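Local atomic coordinates of putative cellulase CEL6 (Mycobacterium tuberculosis, PDB entry 1UP3), a protein that probably hydrolyses beta-1,4 glycosidic bonds inside cellulose chains, as expected of an endoglucanase of glycoside hydrolase family 6. Residues H80-G84 / S85-G89; T95-R98 / G99-D102; C127-P130 / D131-Q134; R136-L139 / V140-A143; S186-S190 / N191-T195. One frame throughout, in Å; residues are numbered along the deposited sequence.

Contact 1. Residues H80-G84 / S85-G89; sequences HRDCG and SYASG. With BGC (beta-D-glucopyranose), chain B.
Asp82 and Arg81 each send a side chain across to the 85-89 half of this loop, and both are met by backbone atoms of Ala87. The amide N of Ala87 donates to Asp82 OD2 at 2.9 Å, coming in from above the carboxylate plane, 42° out of it. Arg81 NE gives the carbonyl O of Ala87 a bond of 2.8 Å that runs nearly along the C=O axis, with the acceptor at the edge of the guanidinium. With CG anti to the backbone N (chi1 -165°) and a bend at chi3, the guanidinium is laid over Gly89 CA, and NH2 also reaches Ser88 O at 3.2 Å. Its NH1 pairs with Asp45 in a salt bridge and donates to Tyr76 O, which leaves the whole cation gripped on several sides. Two tight reversals shape the chain: a type II beta turn from His80 to Cys83 and a type I turn from Ser85 to Ser88, with Ser85 N bonded to Asp82 O between them. They present Asp82 to the glycan site, where glucose O3 donates to Asp82 OD1 at 2.8 Å. A water linking Asp82 OD2 at 2.6 Å with Ser85 OG also lies within bonding distance of sugar O2 and O3. Another two waters join His80 N and Arg81 O to the backbone of Gly89. Packing is slighter: the methyl of Ala87 rests against the Asp82 carboxylate, its CB 3.5 Å from OD2, and Ser88 CB touches Gly84. Cys83 turns the other way, into a disulfide with Cys127.

Contact 2. Residues T95-R98 / G99-D102; sequences TDYR and GWID
Tyr97 packs one turn ahead against both Trp100 and Ile101, and these three buried side chains form the close side of the contact. Its ring holds CE1 3.7 Å from Trp100 CE3, while CE2 on the other side comes to 3.5 Å from Ile101 CG1. The two aromatic planes meet obliquely, at 45°. Tyr97 CG lies anti to its own amide N (chi1 -175°), which swings the ring forward along the helix to lie between these neighbours; Ile101 CD1 then reaches the phenol end, 3.7 Å from Tyr97 OH, whose hydrogen-bond partner is Glu118. Behind the side chains run regular i to i+4 backbone bonds, among them Ile101 N to Tyr97 O at 2.9 Å. The flank of Thr95, Arg98, Gly99 and Asp102 is looser within the helix: Thr95 is exposed, Gly99 has no side chain, and Arg98 NE stays 7.0 Å from Asp102 OD2, too far for a salt bridge. Helix 94-108 is the helix of the beta-alpha-beta crossover between strands 72-75 and 113-117. Trp100 and Ile101 rest on Leu75 of the first strand, Trp100 also meets helix 50-66, and helix 130-147 meets Arg98, Ile101 and Asp102, whose OD1 is hydrogen-bonded to Tyr142 OH.

Contact 3. Residues C127-P130 / D131-Q134; sequences CLSP and DQRQ
Gln132 reaches back over the start of its own helix, and most of its side-chain atoms meet Leu128 or Ser129. CB sits 3.7 Å from Leu128 CB and 3.4 Å from Ser129 OG; the side chains of Leu128 and Gln132 cross at about a right angle. CG passes the same hydroxyl. Beyond it the chain is extended (chi2 172°), which carries the amide past OG to the backbone of Ser129. There OE1 accepts from Ser129 N at 3.1 Å, in the carbonyl plane and on a lone pair, with an N-H...O angle of 169°. NE2 points away from the cap and lies near His80. Ser129 OG in turn accepts from Gln132 N at 3.1 Å and adds a weak bond to OE1. These reciprocal bonds make a capping box, with Ser129 as the N-cap of helix 130-147. Arg133 N to Ser129 O, 2.8 Å, is the first regular bond of the helix. In the Arg133 conformer described, NE donates to Leu128 O at 3.1 Å and NH1 forms a salt bridge with Asp126; a second was modelled, and these bonds may be partial. Leu128 is buried, its end packed on Arg136 and His80. The first turn of a helix has amides with no acceptor within the helix itself; here a hydroxyl supplies one, while the glutamine oxygen holds the incoming Ser129 amide, which probably helps set the direction in which the chain enters.

Contact 4. Residues R136-L139 / V140-A143; sequences RFDL and VRYA
Asp138 and Arg141 lie side by side on one flank of the helix and point the same way, joined by a salt bridge. Their flat ends are not coplanar: carboxylate and guanidinium planes are 69° apart, and a single oxygen, OD1, takes both bonds. It receives NH2 of Arg141 at 2.8 Å, met nearly along its C-O bond, and also a weak bond from NH1 at 3.1 Å. The arginine gets there by folding back. Its CG is anti to the amide N (chi1 -172°), and a sharp bend at chi3 (-24°) turns the guanidinium over Asp138 CA and Phe137 O. Other partners hold the pair: Gln134 NE2 donates to the same Asp138 OD1, and Arg141 NE to Asp176 O near the end of helix 167-176. Three donors thus converge on OD1, which probably favours the charged carboxylate. The remaining side chains fan out round the helix. Tyr142 CB lies 3.4 Å from Asp138 O, but its ring heads toward helix 94-108. Val140 keeps CG2 3.5 Å from Arg136 O, close to the backbone bond from Val140 N to that oxygen at 3.0 Å. Arg136 stretches away to the carbonyls of Ala121 and Pro79. Helix 130-147 packs on two others: Leu139, Tyr142 and Ala143 lie against helix 94-108, with Tyr142 OH hydrogen-bonded to Asp102 and its ring in a cation-pi contact with Arg98, while Phe137 lies on Arg173 and Asp176 of helix 167-176.

Contact 5. Residues S186-S190 / N191-T195; sequences SLNVS and NFYTT. With BGC (beta-D-glucopyranose), chain B.
The amide of Asn188 and the ring of Tyr193 cross obliquely, their planes 43° apart, with Asn188 OD1 at the edge of the ring, 3.5 Å from Tyr193 CD2. The same oxygen accepts from Tyr193 N at 3.1 Å, in the carbonyl plane and on a lone pair. The other end of the amide, ND2, gives its main hydrogen bond to Asp217 O and a weak one to Tyr193 O at 3.0 Å, so that the amide is held against rotation from both ends. The phenol ring of Tyr193 goes on to meet His161. Phe192 is turned the other way; its ring finds Ser190 O obliquely, 3.8 Å from CE2, and is packed on Arg220, Pro236 and Arg239. The amide of Asn191 is fixed by its oxygen: OD1 accepts from Phe192 N at 2.7 Å, in plane and on a lone pair. Its nitrogen is thereby directed to the sugar, and ND2 donates to glucose O6 at 2.8 Å in an almost straight bond, 174° at the hydrogen. Between these residues the chain reverses in a type II beta turn from Asn188 to Asn191, closed by Asn191 N on Asn188 O at 2.9 Å. Asn188 and Ser190 take positive phi in it. Thr194 then caps helix 195-208. This buried turn follows strand 184-187 of the parallel sheet and lies at the C-terminal end of that strand, where the beta/alpha barrels of family 6 carry their substrate cleft; Val189 and Asn191 are part of the glycan-binding site.

In the fold
Along the chain the contacts run in numerical order. Contact 1 lies in the loop after strand 72-75 of the seven-stranded parallel sheet, and contact 5 runs from the end of strand 184-187 into the loop after it; their centres are 19 Å apart and they do not touch, yet both bind the same glucose unit, which is also held by Asp120. Contacts 3 and 4 occupy the start and middle of helix 130-147, and contact 4 packs on contact 2 of helix 94-108, centres 10 Å apart. The Cys83-Cys127 disulfide ties contact 1 to contact 3, and Arg136 of contact 4 weakly bonds His80 O. The outer helices are thereby connected to one side of the sugar site, with contact 5 on the other.

Contact 1. Residues H80-G84 / S85-G89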
# COMPACT_ATOMS: atom_id res chain seq x y z
N HIS A 80 6.45 11.94 -10.97
CA HIS A 80 7.04 12.71 -9.86
C HIS A 80 6.85 11.96 -8.54
O HIS A 80 6.64 12.58 -7.51
CB HIS A 80 6.48 14.15 -9.75
CG HIS A 80 6.28 14.80 -11.08
ND1 HIS A 80 7.31 14.92 -11.99
CD2 HIS A 80 5.18 15.29 -11.69
CE1 HIS A 80 6.86 15.47 -13.10
NE2 HIS A 80 5.56 15.70 -12.95
N ARG A 81 6.94 10.61 -8.61
CA ARG A 81 6.79 9.78 -7.41
C ARG A 81 7.72 10.25 -6.31
O ARG A 81 8.88 10.52 -6.57
CB ARG A 81 7.03 8.32 -7.73
CG ARG A 81 6.55 7.35 -6.69
CD ARG A 81 6.84 5.94 -7.09
NE ARG A 81 8.25 5.62 -6.99
CZ ARG A 81 8.77 4.47 -7.34
NH1 ARG A 81 8.01 3.50 -7.82
NH2 ARG A 81 10.06 4.25 -7.18
N ASP A 82 7.16 10.35 -5.09
CA ASP A 82 7.89 10.72 -3.91
C ASP A 82 8.50 12.12 -4.00
O ASP A 82 9.39 12.45 -3.21
CB ASP A 82 8.98 9.69 -3.60
CG ASP A 82 9.21 9.53 -2.13
OD1 ASP A 82 8.21 9.49 -1.34
OD2 ASP A 82 10.38 9.48 -1.64
N CYS A 83 8.03 12.94 -4.95
CA CYS A 83 8.58 14.28 -5.14
C CYS A 83 10.11 14.26 -5.20
O CYS A 83 10.76 15.17 -4.71
CB CYS A 83 8.10 15.19 -4.03
SG CYS A 83 6.30 15.31 -3.92
N GLY A 84 10.66 13.24 -5.85
CA GLY A 84 12.09 13.17 -6.13
C GLY A 84 12.96 12.82 -4.95
O GLY A 84 14.19 13.00 -4.99
N SER A 85 12.34 12.31 -3.89
CA SER A 85 13.06 11.95 -2.65
C SER A 85 13.53 10.48 -2.71
O SER A 85 13.79 9.95 -3.79
CB SER A 85 12.17 12.26 -1.44
OG SER A 85 12.84 12.04 -0.20
N TYR A 86 13.66 9.82 -1.56
CA TYR A 86 14.31 8.50 -1.47
C TYR A 86 13.66 7.44 -2.35
O TYR A 86 14.33 6.57 -2.89
CB TYR A 86 14.34 8.01 -0.03
CG TYR A 86 15.04 8.96 0.91
CD1 TYR A 86 16.37 9.31 0.71
CD2 TYR A 86 14.37 9.55 1.96
CE1 TYR A 86 16.99 10.17 1.53
CE2 TYR A 86 15.00 10.44 2.80
CZ TYR A 86 16.33 10.73 2.58
OH TYR A 86 16.97 11.62 3.41
N ALA A 87 12.36 7.57 -2.55
CA ALA A 87 11.63 6.63 -3.40
C ALA A 87 11.25 7.21 -4.76
O ALA A 87 10.24 6.83 -5.35
CB ALA A 87 10.37 6.12 -2.64
N SER A 88 12.08 8.13 -5.27
CA SER A 88 11.91 8.72 -6.59
C SER A 88 11.72 7.66 -7.66
O SER A 88 12.24 6.54 -7.55
CB SER A 88 13.11 9.61 -6.92
OG SER A 88 14.25 8.81 -7.16
N GLY A 89 10.92 7.99 -8.67
CA GLY A 89 10.58 7.03 -9.71
C GLY A 89 9.26 7.41 -10.38
O GLY A 89 8.96 8.59 -10.54
C2 BGC B . 7.67 9.98 2.85
C3 BGC B . 7.29 8.80 1.97
C4 BGC B . 6.69 7.67 2.82
C5 BGC B . 5.56 8.26 3.69
C6 BGC B . 5.03 7.22 4.69
C1 BGC B . 6.46 10.42 3.68
O2 BGC B . 8.21 11.07 2.07
O3 BGC B . 8.40 8.33 1.22
O4 BGC B . 6.17 6.61 2.01
O5 BGC B . 6.02 9.35 4.48
O6 BGC B . 3.94 7.75 5.42
O HOH W 1 8.30 10.49 -12.64
O HOH W 2 10.44 11.11 -8.70
O HOH W 3 10.87 10.07 0.89

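Contact 2. Residues T95-R98 / G99-D102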
# COMPACT_ATOMS: atom_id res chain seq x y z
N THR A 95 0.60 10.74 -19.89
CA THR A 95 0.26 9.83 -20.99
C THR A 95 0.75 8.39 -20.73
O THR A 95 0.02 7.42 -20.93
CB THR A 95 0.86 10.37 -22.26
OG1 THR A 95 0.18 11.57 -22.60
CG2 THR A 95 0.59 9.42 -23.43
N ASP A 96 1.99 8.29 -20.29
CA ASP A 96 2.59 7.00 -19.98
C ASP A 96 1.82 6.34 -18.85
O ASP A 96 1.50 5.15 -18.90
CB ASP A 96 4.04 7.15 -19.56
CG ASP A 96 4.96 7.62 -20.66
OD1 ASP A 96 4.75 7.29 -21.83
OD2 ASP A 96 5.93 8.38 -20.40
N TYR A 97 1.50 7.12 -17.81
CA TYR A 97 0.81 6.55 -16.66
C TYR A 97 -0.57 6.03 -17.07
O TYR A 97 -1.01 4.95 -16.64
CB TYR A 97 0.68 7.61 -15.55
CG TYR A 97 0.08 7.06 -14.27
CD1 TYR A 97 0.86 6.33 -13.39
CD2 TYR A 97 -1.27 7.21 -13.98
CE1 TYR A 97 0.34 5.77 -12.25
CE2 TYR A 97 -1.80 6.66 -12.79
CZ TYR A 97 -0.98 5.95 -11.95
OH TYR A 97 -1.46 5.37 -10.79
N ARG A 98 -1.27 6.81 -17.88
CA ARG A 98 -2.57 6.34 -18.33
C ARG A 98 -2.51 5.04 -19.11
O ARG A 98 -3.36 4.16 -18.99
CB ARG A 98 -3.31 7.42 -19.10
CG ARG A 98 -3.63 8.62 -18.31
CD ARG A 98 -3.84 9.78 -19.20
NE ARG A 98 -5.24 9.93 -19.47
CZ ARG A 98 -5.99 10.81 -18.81
NH1 ARG A 98 -5.44 11.61 -17.89
NH2 ARG A 98 -7.28 10.91 -19.05
N GLY A 99 -1.50 4.89 -19.92
CA GLY A 99 -1.34 3.67 -20.68
C GLY A 99 -1.06 2.48 -19.78
O GLY A 99 -1.54 1.36 -20.00
N TRP A 100 -0.29 2.76 -18.74
CA TRP A 100 0.01 1.77 -17.70
C TRP A 100 -1.24 1.30 -16.98
O TRP A 100 -1.44 0.10 -16.84
CB TRP A 100 0.98 2.36 -16.71
CG TRP A 100 1.59 1.40 -15.70
CD1 TRP A 100 2.46 0.36 -15.96
CD2 TRP A 100 1.47 1.46 -14.26
NE1 TRP A 100 2.87 -0.22 -14.77
CE2 TRP A 100 2.29 0.44 -13.72
CE3 TRP A 100 0.77 2.31 -13.36
CZ2 TRP A 100 2.42 0.22 -12.33
CZ3 TRP A 100 0.89 2.09 -12.02
CH2 TRP A 100 1.72 1.06 -11.50
N ILE A 101 -2.08 2.25 -16.54
CA ILE A 101 -3.34 1.92 -15.90
C ILE A 101 -4.25 1.08 -16.86
O ILE A 101 -4.87 0.11 -16.42
CB ILE A 101 -4.09 3.23 -15.46
CG1 ILE A 101 -3.36 3.90 -14.29
CG2 ILE A 101 -5.52 2.91 -15.15
CD1 ILE A 101 -3.25 3.03 -13.02
N ASP A 102 -4.29 1.43 -18.16
CA ASP A 102 -5.08 0.64 -19.09
C ASP A 102 -4.61 -0.79 -19.12
O ASP A 102 -5.42 -1.73 -19.19
CB ASP A 102 -5.01 1.20 -20.51
CG ASP A 102 -5.67 2.54 -20.65
OD1 ASP A 102 -6.47 2.94 -19.79
OD2 ASP A 102 -5.43 3.30 -21.64

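Contact 3. Residues C127-P130 / D131-Q134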
# COMPACT_ATOMS: atom_id res chain seq x y z
N CYS A 127 3.74 19.31 -2.89
CA CYS A 127 5.10 19.56 -3.41
C CYS A 127 5.09 20.00 -4.87
O CYS A 127 6.06 20.57 -5.36
CB CYS A 127 5.98 18.30 -3.28
SG CYS A 127 5.74 17.08 -4.60
N LEU A 128 3.99 19.74 -5.58
CA LEU A 128 3.87 20.04 -6.99
C LEU A 128 3.31 21.45 -7.22
O LEU A 128 2.62 22.01 -6.37
CB LEU A 128 2.94 19.03 -7.65
CG LEU A 128 3.34 17.55 -7.49
CD1 LEU A 128 2.27 16.63 -8.07
CD2 LEU A 128 4.65 17.31 -8.19
N SER A 129 3.54 21.99 -8.41
CA SER A 129 2.92 23.24 -8.79
C SER A 129 1.41 23.04 -8.92
O SER A 129 0.94 21.90 -9.10
CB SER A 129 3.52 23.65 -10.14
OG SER A 129 2.95 22.81 -11.14
N PRO A 130 0.60 24.09 -8.84
CA PRO A 130 -0.85 23.88 -8.97
C PRO A 130 -1.27 23.09 -10.22
O PRO A 130 -2.18 22.25 -10.13
CB PRO A 130 -1.41 25.30 -8.93
CG PRO A 130 -0.40 26.07 -8.24
CD PRO A 130 0.94 25.49 -8.54
N ASP A 131 -0.61 23.31 -11.37
CA ASP A 131 -0.99 22.60 -12.59
C ASP A 131 -0.53 21.13 -12.56
O ASP A 131 -1.28 20.26 -13.00
CB ASP A 131 -0.49 23.31 -13.84
CG ASP A 131 -1.46 24.44 -14.28
OD1 ASP A 131 -2.35 24.82 -13.49
OD2 ASP A 131 -1.43 24.97 -15.40
N GLN A 132 0.64 20.88 -11.99
CA GLN A 132 1.09 19.49 -11.80
C GLN A 132 0.20 18.76 -10.80
O GLN A 132 -0.04 17.57 -10.91
CB GLN A 132 2.53 19.46 -11.34
CG GLN A 132 3.56 19.73 -12.39
CD GLN A 132 4.95 19.85 -11.70
OE1 GLN A 132 5.08 20.40 -10.56
NE2 GLN A 132 5.97 19.34 -12.34
N ARG A 133 -0.28 19.49 -9.79
CA ARG A 133 -1.15 18.91 -8.77
C ARG A 133 -2.46 18.49 -9.41
O ARG A 133 -2.95 17.39 -9.17
CB ARG A 133 -1.56 19.93 -7.69
CG ARG A 133 -0.56 20.34 -6.68
CD ARG A 133 -1.11 21.38 -5.69
NE ARG A 133 -0.06 21.98 -4.86
CZ ARG A 133 -0.29 22.76 -3.80
NH1 ARG A 133 -1.53 23.03 -3.40
NH2 ARG A 133 0.73 23.26 -3.12
N GLN A 134 -3.04 19.34 -10.25
CA GLN A 134 -4.31 18.98 -10.91
C GLN A 134 -4.12 17.81 -11.86
O GLN A 134 -4.95 16.92 -11.90
CB GLN A 134 -4.92 20.16 -11.63
CG GLN A 134 -6.38 19.90 -12.13
CD GLN A 134 -7.33 19.46 -11.00
OE1 GLN A 134 -7.43 20.13 -9.96
NE2 GLN A 134 -8.01 18.31 -11.18

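Contact 4. Residues R136-L139 / V140-A143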
# COMPACT_ATOMS: atom_id res chain seq x y z
N ARG A 136 -2.00 15.42 -11.38
CA ARG A 136 -1.89 14.23 -10.52
C ARG A 136 -3.29 13.77 -10.09
O ARG A 136 -3.58 12.58 -10.10
CB ARG A 136 -1.01 14.52 -9.29
CG ARG A 136 -1.00 13.39 -8.25
CD ARG A 136 0.04 13.51 -7.23
NE ARG A 136 1.38 13.25 -7.71
CZ ARG A 136 2.43 13.15 -6.91
NH1 ARG A 136 2.26 13.28 -5.59
NH2 ARG A 136 3.62 12.97 -7.38
N PHE A 137 -4.13 14.72 -9.70
CA PHE A 137 -5.49 14.36 -9.27
C PHE A 137 -6.24 13.70 -10.45
O PHE A 137 -6.93 12.70 -10.26
CB PHE A 137 -6.27 15.57 -8.75
CG PHE A 137 -5.71 16.19 -7.48
CD1 PHE A 137 -4.87 15.50 -6.65
CD2 PHE A 137 -6.04 17.49 -7.14
CE1 PHE A 137 -4.37 16.09 -5.49
CE2 PHE A 137 -5.54 18.07 -5.98
CZ PHE A 137 -4.72 17.34 -5.16
N ASP A 138 -6.08 14.25 -11.66
CA ASP A 138 -6.66 13.63 -12.86
C ASP A 138 -6.18 12.21 -13.12
O ASP A 138 -6.98 11.37 -13.55
CB ASP A 138 -6.43 14.50 -14.08
CG ASP A 138 -7.15 15.82 -14.02
OD1 ASP A 138 -8.08 16.00 -13.19
OD2 ASP A 138 -6.81 16.75 -14.77
N LEU A 139 -4.90 11.94 -12.85
CA LEU A 139 -4.34 10.60 -13.03
C LEU A 139 -4.88 9.61 -11.99
O LEU A 139 -5.18 8.47 -12.34
CB LEU A 139 -2.81 10.67 -12.97
CG LEU A 139 -2.20 11.42 -14.15
CD1 LEU A 139 -0.69 11.54 -13.92
CD2 LEU A 139 -2.52 10.85 -15.47
N VAL A 140 -5.05 10.06 -10.75
CA VAL A 140 -5.61 9.20 -9.75
C VAL A 140 -7.08 8.93 -10.08
O VAL A 140 -7.55 7.81 -9.91
CB VAL A 140 -5.40 9.76 -8.33
CG1 VAL A 140 -6.11 8.86 -7.30
CG2 VAL A 140 -3.90 9.82 -8.04
N ARG A 141 -7.81 9.96 -10.49
CA ARG A 141 -9.18 9.75 -10.93
C ARG A 141 -9.27 8.78 -12.12
O ARG A 141 -10.18 7.92 -12.17
CB ARG A 141 -9.84 11.10 -11.29
CG ARG A 141 -11.34 10.93 -11.57
CD ARG A 141 -12.08 12.23 -11.94
NE ARG A 141 -11.40 13.38 -11.43
CZ ARG A 141 -10.72 14.30 -12.10
NH1 ARG A 141 -10.67 14.35 -13.43
NH2 ARG A 141 -10.09 15.24 -11.37
N TYR A 142 -8.33 8.87 -13.05
CA TYR A 142 -8.27 7.97 -14.19
C TYR A 142 -8.10 6.51 -13.71
O TYR A 142 -8.78 5.60 -14.18
CB TYR A 142 -7.14 8.36 -15.13
CG TYR A 142 -7.15 7.54 -16.41
CD1 TYR A 142 -7.98 7.88 -17.44
CD2 TYR A 142 -6.37 6.39 -16.54
CE1 TYR A 142 -8.05 7.12 -18.61
CE2 TYR A 142 -6.41 5.63 -17.72
CZ TYR A 142 -7.29 6.00 -18.73
OH TYR A 142 -7.39 5.29 -19.93
N ALA A 143 -7.21 6.31 -12.74
CA ALA A 143 -7.03 4.99 -12.15
C ALA A 143 -8.32 4.45 -11.55
O ALA A 143 -8.68 3.32 -11.78
CB ALA A 143 -5.93 5.02 -11.13

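Contact 5. Residues S186-S190 / N191-T195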
# COMPACT_ATOMS: atom_id res chain seq x y z
N SER A 186 -7.01 4.02 1.69
CA SER A 186 -6.05 3.36 2.56
C SER A 186 -5.32 4.34 3.42
O SER A 186 -5.11 5.50 3.03
CB SER A 186 -5.04 2.51 1.74
OG SER A 186 -4.43 3.28 0.74
N LEU A 187 -4.95 3.88 4.61
CA LEU A 187 -4.22 4.68 5.61
C LEU A 187 -2.98 3.97 6.14
O LEU A 187 -2.92 2.74 6.21
CB LEU A 187 -5.11 4.92 6.81
CG LEU A 187 -6.42 5.70 6.60
CD1 LEU A 187 -7.25 5.73 7.90
CD2 LEU A 187 -6.07 7.11 6.12
N ASN A 188 -2.01 4.78 6.56
CA ASN A 188 -0.83 4.31 7.28
C ASN A 188 0.18 3.54 6.43
O ASN A 188 1.05 2.87 6.99
CB ASN A 188 -1.23 3.44 8.48
CG ASN A 188 -0.33 3.64 9.72
OD1 ASN A 188 0.25 4.73 9.95
ND2 ASN A 188 -0.15 2.58 10.47
N VAL A 189 0.05 3.62 5.10
CA VAL A 189 0.90 2.82 4.24
C VAL A 189 2.38 3.19 4.45
O VAL A 189 2.76 4.37 4.34
CB VAL A 189 0.48 2.88 2.72
CG1 VAL A 189 1.50 2.13 1.85
CG2 VAL A 189 -0.91 2.34 2.53
N SER A 190 3.19 2.20 4.75
CA SER A 190 4.58 2.39 5.07
C SER A 190 4.84 3.22 6.30
O SER A 190 5.97 3.64 6.48
CB SER A 190 5.37 2.93 3.87
OG SER A 190 5.12 2.13 2.74
N ASN A 191 3.84 3.47 7.13
CA ASN A 191 4.08 4.24 8.36
C ASN A 191 3.78 3.38 9.59
O ASN A 191 3.71 2.17 9.49
CB ASN A 191 3.33 5.56 8.30
CG ASN A 191 4.10 6.68 8.96
OD1 ASN A 191 4.37 6.61 10.16
ND2 ASN A 191 4.45 7.73 8.19
N PHE A 192 3.68 4.03 10.73
CA PHE A 192 3.85 3.39 12.02
C PHE A 192 2.81 3.79 13.04
O PHE A 192 2.95 3.37 14.20
CB PHE A 192 5.28 3.72 12.56
CG PHE A 192 6.39 3.36 11.61
CD1 PHE A 192 6.94 2.10 11.60
CD2 PHE A 192 6.84 4.29 10.67
CE1 PHE A 192 7.94 1.77 10.68
CE2 PHE A 192 7.81 3.95 9.74
CZ PHE A 192 8.35 2.72 9.74
N TYR A 193 1.80 4.59 12.66
CA TYR A 193 0.84 5.09 13.64
C TYR A 193 -0.07 3.96 14.13
O TYR A 193 -0.33 3.02 13.40
CB TYR A 193 0.06 6.28 13.09
CG TYR A 193 0.95 7.44 12.79
CD1 TYR A 193 1.48 8.18 13.83
CD2 TYR A 193 1.36 7.73 11.48
CE1 TYR A 193 2.37 9.21 13.58
CE2 TYR A 193 2.27 8.76 11.23
CZ TYR A 193 2.77 9.47 12.27
OH TYR A 193 3.68 10.49 12.03
N THR A 194 -0.53 4.05 15.38
CA THR A 194 -1.33 3.01 15.97
C THR A 194 -2.63 2.80 15.21
O THR A 194 -3.22 3.74 14.63
CB THR A 194 -1.66 3.26 17.46
OG1 THR A 194 -2.50 4.44 17.60
CG2 THR A 194 -0.40 3.45 18.26
N THR A 195 -3.10 1.57 15.24
CA THR A 195 -4.37 1.23 14.62
C THR A 195 -5.51 2.07 15.16
O THR A 195 -6.34 2.57 14.40
CB THR A 195 -4.65 -0.21 14.85
OG1 THR A 195 -3.62 -0.98 14.19
CG2 THR A 195 -5.98 -0.62 14.28
C2 BGC B . 7.67 9.98 2.85
C3 BGC B . 7.29 8.80 1.97
C4 BGC B . 6.69 7.67 2.82
C5 BGC B . 5.56 8.26 3.69
C6 BGC B . 5.03 7.22 4.69
C1 BGC B . 6.46 10.42 3.68
O2 BGC B . 8.21 11.07 2.07
O3 BGC B . 8.40 8.33 1.22
O4 BGC B . 6.17 6.61 2.01
O5 BGC B . 6.02 9.35 4.48
O6 BGC B . 3.94 7.75 5.42